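Local coordinates for protein putative thioesterase II (Thermobifida fusca, PDB 3BBJ) that probably hydrolyses acyl-CoA or related acyl thioesters, as a putative thioesterase II built from two hotdog-type acyl-CoA thioesterase domains, at residues 35-48 / 63-76. Sequence-based numbering, arbitrary orientation.
Sequences AMNGGYLMTVLQRS and YHFHRPASSGPAEI. With SO4 (sulfate ion), chain C.
Met42 and Tyr63 both carry CG anti to their own carbonyl carbon (chi1 -80° and -62°), which turns the two side chains to meet. The methionine, modelled as selenomethionine, lays its chain across the tyrosine ring. Met42 CG sits over the ring centre, 3.4 Å from the centroid of Tyr63, in a CH-pi contact. The bend at chi3 (39°) brings Met42 CE back to 3.9 Å from Tyr63 CE2. Met42 SE takes an oblique place above the same ring and also lies in the plane of the Phe65 ring, 3.9 Å from Phe65 CZ. Both are Met-aromatic contacts. Leu45 CD1 adds to the packing at the edge of the Tyr63 ring.

The hydroxyl of Tyr63 is bridged by a water, which lies in the ring plane, to Gln46 OE1. Gln46 NE2 is held by Leu192 O. With an alanine in place of Tyr63, Met42 CG is likely to lose the aromatic face beneath it, and the water on Gln46 OE1 its phenolic partner.

Phe65 reaches Gly38, at the start of the helix, with Phe65 CE2 3.8 Å from Gly38 CA. Further along the helix, Ile76 on strand 72-82 packs against Val44, Leu45 and Ser48. Ile76 CD1 is tight against Val44 CG1 at 3.3 Å. Before the helix, Met36 N donates to Ala69 O (2.9 Å), and a water links Met36 O with Ala69 N. This joins the two loops, where Ala35 CB also touches Pro68 CB.

The arrangement is that of a hotdog domain, with helix 38-51 packed against curved antiparallel strands. The helix is held mainly by apolar, CH-pi and Met-aromatic contacts, while a direct bond and a water tie the loop before it, and a second water links the Tyr63 hydroxyl to Gln46.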
ATOM      1  N   ALA A  35      -3.025  19.929  13.359  1.00 51.92           N
ATOM      2  CA  ALA A  35      -3.435  18.525  13.252  1.00 50.24           C
ATOM      3  C   ALA A  35      -2.415  17.608  13.904  1.00 47.87           C
ATOM      4  O   ALA A  35      -1.233  17.907  13.951  1.00 47.97           O
ATOM      5  CB  ALA A  35      -3.642  18.131  11.794  1.00 47.46           C
HETATM    6  N   MSE A  36      -2.894  16.478  14.399  1.00 48.47           N
HETATM    7  CA  MSE A  36      -2.016  15.422  14.898  1.00 46.90           C
HETATM    8  C   MSE A  36      -1.280  14.701  13.776  1.00 46.93           C
HETATM    9  O   MSE A  36      -1.818  14.463  12.698  1.00 47.13           O
HETATM   10  CB  MSE A  36      -2.849  14.404  15.636  1.00 47.70           C
HETATM   11  CG  MSE A  36      -3.461  14.943  16.889  1.00 47.56           C
HETATM   12 SE   MSE A  36      -2.120  14.956  18.245  0.75 40.93          SE
HETATM   13  CE  MSE A  36      -2.978  16.098  19.365  1.00 49.56           C
ATOM     14  N   ASN A  37      -0.037  14.338  14.040  1.00 48.36           N
ATOM     15  CA  ASN A  37       0.729  13.497  13.116  1.00 48.19           C
ATOM     16  C   ASN A  37      -0.044  12.175  12.838  1.00 48.16           C
ATOM     17  O   ASN A  37      -0.611  11.559  13.765  1.00 48.40           O
ATOM     18  CB  ASN A  37       2.116  13.227  13.709  1.00 47.48           C
ATOM     19  CG  ASN A  37       2.844  12.089  13.010  1.00 50.39           C
ATOM     20  OD1 ASN A  37       2.800  10.941  13.465  1.00 49.11           O
ATOM     21  ND2 ASN A  37       3.511  12.399  11.904  1.00 42.71           N
ATOM     22  N   GLY A  38      -0.071  11.765  11.563  1.00 46.50           N
ATOM     23  CA  GLY A  38      -0.800  10.586  11.125  1.00 45.79           C
ATOM     24  C   GLY A  38      -0.298   9.289  11.747  1.00 45.79           C
ATOM     25  O   GLY A  38      -1.097   8.448  12.160  1.00 47.77           O
ATOM     26  N   GLY A  39       1.018   9.130  11.823  1.00 45.31           N
ATOM     27  CA  GLY A  39       1.624   7.940  12.410  1.00 46.92           C
ATOM     28  C   GLY A  39       1.243   7.707  13.860  1.00 48.42           C
ATOM     29  O   GLY A  39       1.136   6.560  14.313  1.00 49.14           O
ATOM     30  N   TYR A  40       1.050   8.793  14.596  1.00 48.90           N
ATOM     31  CA  TYR A  40       0.624   8.696  15.988  1.00 50.22           C
ATOM     32  C   TYR A  40      -0.791   8.116  16.085  1.00 48.17           C
ATOM     33  O   TYR A  40      -1.061   7.286  16.942  1.00 46.82           O
ATOM     34  CB  TYR A  40       0.733  10.074  16.675  1.00 52.42           C
ATOM     35  CG  TYR A  40       0.105  10.128  18.060  1.00 53.33           C
ATOM     36  CD1 TYR A  40       0.665   9.446  19.133  1.00 49.89           C
ATOM     37  CD2 TYR A  40      -1.061  10.861  18.281  1.00 57.12           C
ATOM     38  CE1 TYR A  40       0.081   9.499  20.379  1.00 55.99           C
ATOM     39  CE2 TYR A  40      -1.649  10.917  19.523  1.00 59.26           C
ATOM     40  CZ  TYR A  40      -1.083  10.240  20.573  1.00 54.43           C
ATOM     41  OH  TYR A  40      -1.682  10.326  21.819  1.00 53.31           O
ATOM     42  N   LEU A  41      -1.673   8.543  15.190  1.00 47.91           N
ATOM     43  CA  LEU A  41      -3.047   8.049  15.146  1.00 48.20           C
ATOM     44  C   LEU A  41      -3.078   6.585  14.689  1.00 49.13           C
ATOM     45  O   LEU A  41      -3.967   5.814  15.080  1.00 48.20           O
ATOM     46  CB  LEU A  41      -3.899   8.894  14.206  1.00 48.52           C
ATOM     47  CG  LEU A  41      -3.905  10.421  14.369  1.00 48.58           C
ATOM     48  CD1 LEU A  41      -4.870  10.993  13.374  1.00 47.21           C
ATOM     49  CD2 LEU A  41      -4.286  10.883  15.788  1.00 42.73           C
HETATM   50  N   MSE A  42      -2.103   6.203  13.855  1.00 48.87           N
HETATM   51  CA  MSE A  42      -1.961   4.805  13.441  1.00 47.51           C
HETATM   52  C   MSE A  42      -1.589   3.889  14.611  1.00 47.79           C
HETATM   53  O   MSE A  42      -2.140   2.800  14.755  1.00 46.87           O
HETATM   54  CB  MSE A  42      -0.949   4.686  12.304  1.00 46.40           C
HETATM   55  CG  MSE A  42      -1.573   5.063  10.930  1.00 51.13           C
HETATM   56 SE   MSE A  42      -0.313   5.415   9.498  0.75 43.00          SE
HETATM   57  CE  MSE A  42       0.985   4.031   9.895  1.00 55.67           C
ATOM     58  N   THR A  43      -0.674   4.367  15.442  1.00 48.56           N
ATOM     59  CA  THR A  43      -0.152   3.653  16.592  1.00 48.72           C
ATOM     60  C   THR A  43      -1.276   3.284  17.554  1.00 49.46           C
ATOM     61  O   THR A  43      -1.344   2.162  18.074  1.00 49.95           O
ATOM     62  CB  THR A  43       0.907   4.539  17.316  1.00 50.31           C
ATOM     63  OG1 THR A  43       2.089   4.643  16.499  1.00 49.92           O
ATOM     64  CG2 THR A  43       1.275   3.962  18.649  1.00 51.37           C
ATOM     65  N   VAL A  44      -2.157   4.252  17.770  1.00 50.07           N
ATOM     66  CA  VAL A  44      -3.318   4.095  18.640  1.00 48.85           C
ATOM     67  C   VAL A  44      -4.320   3.114  18.032  1.00 48.36           C
ATOM     68  O   VAL A  44      -4.866   2.258  18.738  1.00 49.98           O
ATOM     69  CB  VAL A  44      -3.982   5.470  18.902  1.00 49.21           C
ATOM     70  CG1 VAL A  44      -5.431   5.309  19.339  1.00 53.21           C
ATOM     71  CG2 VAL A  44      -3.183   6.257  19.942  1.00 47.96           C
ATOM     72  N   LEU A  45      -4.567   3.232  16.731  1.00 48.34           N
ATOM     73  CA  LEU A  45      -5.486   2.331  16.065  1.00 47.62           C
ATOM     74  C   LEU A  45      -4.897   0.930  16.026  1.00 47.30           C
ATOM     75  O   LEU A  45      -5.620  -0.048  16.208  1.00 48.33           O
ATOM     76  CB  LEU A  45      -5.809   2.803  14.650  1.00 48.58           C
ATOM     77  CG  LEU A  45      -6.700   4.032  14.445  1.00 49.65           C
ATOM     78  CD1 LEU A  45      -7.084   4.098  12.951  1.00 45.89           C
ATOM     79  CD2 LEU A  45      -7.958   4.002  15.329  1.00 48.48           C
ATOM     80  N   GLN A  46      -3.585   0.821  15.825  1.00 46.47           N
ATOM     81  CA  GLN A  46      -2.953  -0.496  15.823  1.00 46.04           C
ATOM     82  C   GLN A  46      -3.224  -1.207  17.132  1.00 46.42           C
ATOM     83  O   GLN A  46      -3.484  -2.417  17.128  1.00 47.22           O
ATOM     84  CB  GLN A  46      -1.437  -0.410  15.565  1.00 46.17           C
ATOM     85  CG  GLN A  46      -0.723  -1.779  15.596  1.00 42.59           C
ATOM     86  CD  GLN A  46       0.743  -1.704  15.178  1.00 47.71           C
ATOM     87  OE1 GLN A  46       1.056  -1.383  14.037  1.00 46.27           O
ATOM     88  NE2 GLN A  46       1.650  -2.035  16.105  1.00 48.04           N
ATOM     89  N   ARG A  47      -3.127  -0.463  18.242  1.00 47.97           N
ATOM     90  CA  ARG A  47      -3.338  -1.024  19.582  1.00 50.21           C
ATOM     91  C   ARG A  47      -4.733  -1.588  19.759  1.00 51.07           C
ATOM     92  O   ARG A  47      -4.915  -2.655  20.342  1.00 52.29           O
ATOM     93  CB  ARG A  47      -3.093   0.032  20.673  1.00 51.77           C
ATOM     94  CG  ARG A  47      -1.638   0.233  20.990  1.00 55.25           C
ATOM     95  CD  ARG A  47      -1.406   0.775  22.391  1.00 63.15           C
ATOM     96  NE  ARG A  47      -0.097   0.349  22.882  1.00 65.78           N
ATOM     97  CZ  ARG A  47       1.062   0.948  22.616  1.00 71.08           C
ATOM     98  NH1 ARG A  47       1.120   2.030  21.854  1.00 78.25           N
ATOM     99  NH2 ARG A  47       2.188   0.448  23.115  1.00 77.73           N
ATOM    100  N   SER A  48      -5.717  -0.847  19.266  1.00 52.64           N
ATOM    101  CA  SER A  48      -7.093  -1.275  19.330  1.00 53.98           C
ATOM    102  C   SER A  48      -7.299  -2.583  18.585  1.00 53.86           C
ATOM    103  O   SER A  48      -8.045  -3.452  19.033  1.00 55.16           O
ATOM    104  CB  SER A  48      -8.003  -0.200  18.728  1.00 55.32           C
ATOM    105  OG  SER A  48      -7.688   0.056  17.369  1.00 54.02           O
ATOM    106  N   TYR A  63      -4.549   2.329   5.926  1.00 43.58           N
ATOM    107  CA  TYR A  63      -5.246   3.402   6.590  1.00 43.10           C
ATOM    108  C   TYR A  63      -5.696   4.463   5.588  1.00 43.97           C
ATOM    109  O   TYR A  63      -4.918   4.907   4.724  1.00 42.11           O
ATOM    110  CB  TYR A  63      -4.324   4.058   7.614  1.00 44.12           C
ATOM    111  CG  TYR A  63      -3.833   3.178   8.750  1.00 42.91           C
ATOM    112  CD1 TYR A  63      -4.579   3.056   9.919  1.00 41.41           C
ATOM    113  CD2 TYR A  63      -2.590   2.543   8.694  1.00 42.34           C
ATOM    114  CE1 TYR A  63      -4.154   2.288  10.963  1.00 42.69           C
ATOM    115  CE2 TYR A  63      -2.135   1.775   9.762  1.00 44.92           C
ATOM    116  CZ  TYR A  63      -2.942   1.642  10.892  1.00 46.24           C
ATOM    117  OH  TYR A  63      -2.545   0.892  11.973  1.00 45.88           O
ATOM    118  N   HIS A  64      -6.950   4.890   5.738  1.00 45.21           N
ATOM    119  CA  HIS A  64      -7.514   5.988   4.944  1.00 44.77           C
ATOM    120  C   HIS A  64      -7.832   7.149   5.866  1.00 44.94           C
ATOM    121  O   HIS A  64      -8.541   6.961   6.843  1.00 44.41           O
ATOM    122  CB  HIS A  64      -8.741   5.509   4.187  1.00 41.96           C
ATOM    123  CG  HIS A  64      -8.395   4.662   3.004  1.00 44.07           C
ATOM    124  ND1 HIS A  64      -8.422   5.143   1.716  1.00 34.34           N
ATOM    125  CD2 HIS A  64      -7.935   3.389   2.922  1.00 41.36           C
ATOM    126  CE1 HIS A  64      -8.057   4.178   0.888  1.00 40.44           C
ATOM    127  NE2 HIS A  64      -7.743   3.110   1.595  1.00 38.39           N
ATOM    128  N   PHE A  65      -7.285   8.330   5.559  1.00 46.17           N
ATOM    129  CA  PHE A  65      -7.384   9.526   6.412  1.00 46.34           C
ATOM    130  C   PHE A  65      -8.465  10.421   5.886  1.00 47.93           C
ATOM    131  O   PHE A  65      -8.406  10.838   4.739  1.00 50.11           O
ATOM    132  CB  PHE A  65      -6.057  10.304   6.424  1.00 46.58           C
ATOM    133  CG  PHE A  65      -4.942   9.562   7.075  1.00 47.26           C
ATOM    134  CD1 PHE A  65      -4.239   8.599   6.381  1.00 43.51           C
ATOM    135  CD2 PHE A  65      -4.613   9.801   8.408  1.00 50.35           C
ATOM    136  CE1 PHE A  65      -3.221   7.865   7.017  1.00 49.58           C
ATOM    137  CE2 PHE A  65      -3.588   9.087   9.033  1.00 50.36           C
ATOM    138  CZ  PHE A  65      -2.897   8.120   8.341  1.00 46.16           C
ATOM    139  N   HIS A  66      -9.446  10.733   6.721  1.00 48.13           N
ATOM    140  CA  HIS A  66     -10.596  11.512   6.278  1.00 48.42           C
ATOM    141  C   HIS A  66     -10.492  12.975   6.667  1.00 48.66           C
ATOM    142  O   HIS A  66     -10.761  13.862   5.831  1.00 47.84           O
ATOM    143  CB  HIS A  66     -11.884  10.920   6.854  1.00 48.61           C
ATOM    144  CG  HIS A  66     -12.058   9.468   6.548  1.00 46.31           C
ATOM    145  ND1 HIS A  66     -11.950   8.963   5.273  1.00 49.41           N
ATOM    146  CD2 HIS A  66     -12.332   8.414   7.350  1.00 49.12           C
ATOM    147  CE1 HIS A  66     -12.161   7.662   5.299  1.00 51.15           C
ATOM    148  NE2 HIS A  66     -12.383   7.301   6.552  1.00 53.20           N
ATOM    149  N   ARG A  67     -10.111  13.205   7.931  1.00 48.63           N
ATOM    150  CA  ARG A  67     -10.022  14.540   8.523  1.00 49.53           C
ATOM    151  C   ARG A  67      -8.909  14.620   9.549  1.00 49.89           C
ATOM    152  O   ARG A  67      -8.539  13.599  10.140  1.00 52.23           O
ATOM    153  CB  ARG A  67     -11.306  14.875   9.295  1.00 51.25           C
ATOM    154  CG  ARG A  67     -12.585  14.942   8.496  1.00 52.81           C
ATOM    155  CD  ARG A  67     -13.776  15.087   9.422  1.00 51.26           C
ATOM    156  NE  ARG A  67     -15.026  14.996   8.665  1.00 55.81           N
ATOM    157  CZ  ARG A  67     -15.628  13.863   8.296  1.00 57.11           C
ATOM    158  NH1 ARG A  67     -15.124  12.677   8.609  1.00 55.56           N
ATOM    159  NH2 ARG A  67     -16.759  13.921   7.599  1.00 55.66           N
ATOM    160  N   PRO A  68      -8.389  15.841   9.796  1.00 49.41           N
ATOM    161  CA  PRO A  68      -7.384  16.030  10.849  1.00 48.31           C
ATOM    162  C   PRO A  68      -7.987  15.875  12.225  1.00 48.77           C
ATOM    163  O   PRO A  68      -9.138  16.247  12.421  1.00 50.57           O
ATOM    164  CB  PRO A  68      -6.982  17.498  10.685  1.00 48.33           C
ATOM    165  CG  PRO A  68      -8.200  18.143  10.105  1.00 46.88           C
ATOM    166  CD  PRO A  68      -8.691  17.117   9.118  1.00 49.00           C
ATOM    167  N   ALA A  69      -7.216  15.337  13.159  1.00 49.50           N
ATOM    168  CA  ALA A  69      -7.584  15.318  14.572  1.00 49.92           C
ATOM    169  C   ALA A  69      -6.772  16.359  15.345  1.00 52.56           C
ATOM    170  O   ALA A  69      -5.695  16.792  14.909  1.00 51.90           O
ATOM    171  CB  ALA A  69      -7.350  13.943  15.179  1.00 49.41           C
ATOM    172  N   SER A  70      -7.303  16.755  16.498  1.00 54.96           N
ATOM    173  CA  SER A  70      -6.612  17.666  17.393  1.00 58.07           C
ATOM    174  C   SER A  70      -6.401  16.976  18.747  1.00 58.80           C
ATOM    175  O   SER A  70      -6.803  15.837  18.940  1.00 59.16           O
ATOM    176  CB  SER A  70      -7.380  18.987  17.532  1.00 57.35           C
ATOM    177  OG  SER A  70      -8.758  18.769  17.728  1.00 62.31           O
ATOM    178  N   SER A  71      -5.753  17.655  19.677  1.00 58.34           N
ATOM    179  CA  SER A  71      -5.527  17.076  20.993  1.00 59.46           C
ATOM    180  C   SER A  71      -6.824  16.848  21.793  1.00 59.23           C
ATOM    181  O   SER A  71      -7.893  17.393  21.481  1.00 58.13           O
ATOM    182  CB  SER A  71      -4.547  17.926  21.813  1.00 60.37           C
ATOM    183  OG  SER A  71      -5.128  19.142  22.280  1.00 61.99           O
ATOM    184  N   GLY A  72      -6.693  16.009  22.816  1.00 58.17           N
ATOM    185  CA  GLY A  72      -7.786  15.675  23.699  1.00 57.02           C
ATOM    186  C   GLY A  72      -8.350  14.300  23.427  1.00 56.97           C
ATOM    187  O   GLY A  72      -7.726  13.492  22.739  1.00 55.42           O
ATOM    188  N   PRO A  73      -9.545  14.021  23.980  1.00 56.56           N
ATOM    189  CA  PRO A  73     -10.150  12.707  23.795  1.00 56.01           C
ATOM    190  C   PRO A  73     -10.602  12.391  22.363  1.00 53.93           C
ATOM    191  O   PRO A  73     -10.997  13.275  21.603  1.00 50.73           O
ATOM    192  CB  PRO A  73     -11.355  12.724  24.755  1.00 55.75           C
ATOM    193  CG  PRO A  73     -11.170  13.928  25.608  1.00 55.87           C
ATOM    194  CD  PRO A  73     -10.376  14.893  24.831  1.00 55.12           C
ATOM    195  N   ALA A  74     -10.512  11.107  22.033  1.00 52.22           N
ATOM    196  CA  ALA A  74     -10.985  10.555  20.780  1.00 52.42           C
ATOM    197  C   ALA A  74     -11.485   9.154  21.116  1.00 54.14           C
ATOM    198  O   ALA A  74     -11.066   8.568  22.118  1.00 54.56           O
ATOM    199  CB  ALA A  74      -9.875  10.513  19.780  1.00 52.27           C
ATOM    200  N   GLU A  75     -12.393   8.621  20.303  1.00 56.22           N
ATOM    201  CA  GLU A  75     -12.981   7.307  20.580  1.00 58.31           C
ATOM    202  C   GLU A  75     -12.809   6.356  19.405  1.00 57.17           C
ATOM    203  O   GLU A  75     -12.876   6.760  18.249  1.00 57.78           O
ATOM    204  CB  GLU A  75     -14.449   7.414  21.043  1.00 59.51           C
ATOM    205  CG  GLU A  75     -15.305   8.480  20.358  1.00 67.35           C
ATOM    206  CD  GLU A  75     -15.017   9.917  20.826  1.00 72.91           C
ATOM    207  OE1 GLU A  75     -14.281  10.103  21.832  1.00 72.26           O
ATOM    208  OE2 GLU A  75     -15.543  10.856  20.175  1.00 73.99           O
ATOM    209  N   ILE A  76     -12.575   5.088  19.727  1.00 57.26           N
ATOM    210  CA  ILE A  76     -12.279   4.055  18.742  1.00 56.55           C
ATOM    211  C   ILE A  76     -13.330   2.945  18.702  1.00 58.79           C
ATOM    212  O   ILE A  76     -13.738   2.399  19.729  1.00 58.55           O
ATOM    213  CB  ILE A  76     -10.918   3.432  19.013  1.00 55.58           C
ATOM    214  CG1 ILE A  76      -9.837   4.490  18.777  1.00 54.39           C
ATOM    215  CG2 ILE A  76     -10.720   2.163  18.132  1.00 50.15           C
ATOM    216  CD1 ILE A  76      -8.466   4.114  19.312  1.00 56.38           C
TER
HETATM  217  S   SO4 C 272     -17.179  17.850   7.359  0.50 70.96           S
HETATM  218  O1  SO4 C 272     -15.755  17.808   7.014  0.50 56.00           O
HETATM  219  O2  SO4 C 272     -17.735  19.116   6.875  0.50 61.04           O
HETATM  220  O3  SO4 C 272     -17.892  16.751   6.706  0.50 58.86           O
HETATM  221  O4  SO4 C 272     -17.354  17.739   8.811  0.50 59.82           O
HETATM  222  O   HOH W   1      -4.325  14.698  12.090  1.00 41.54           O
HETATM  223  O   HOH W   2      -0.391  -0.567  11.990  1.00 33.77           O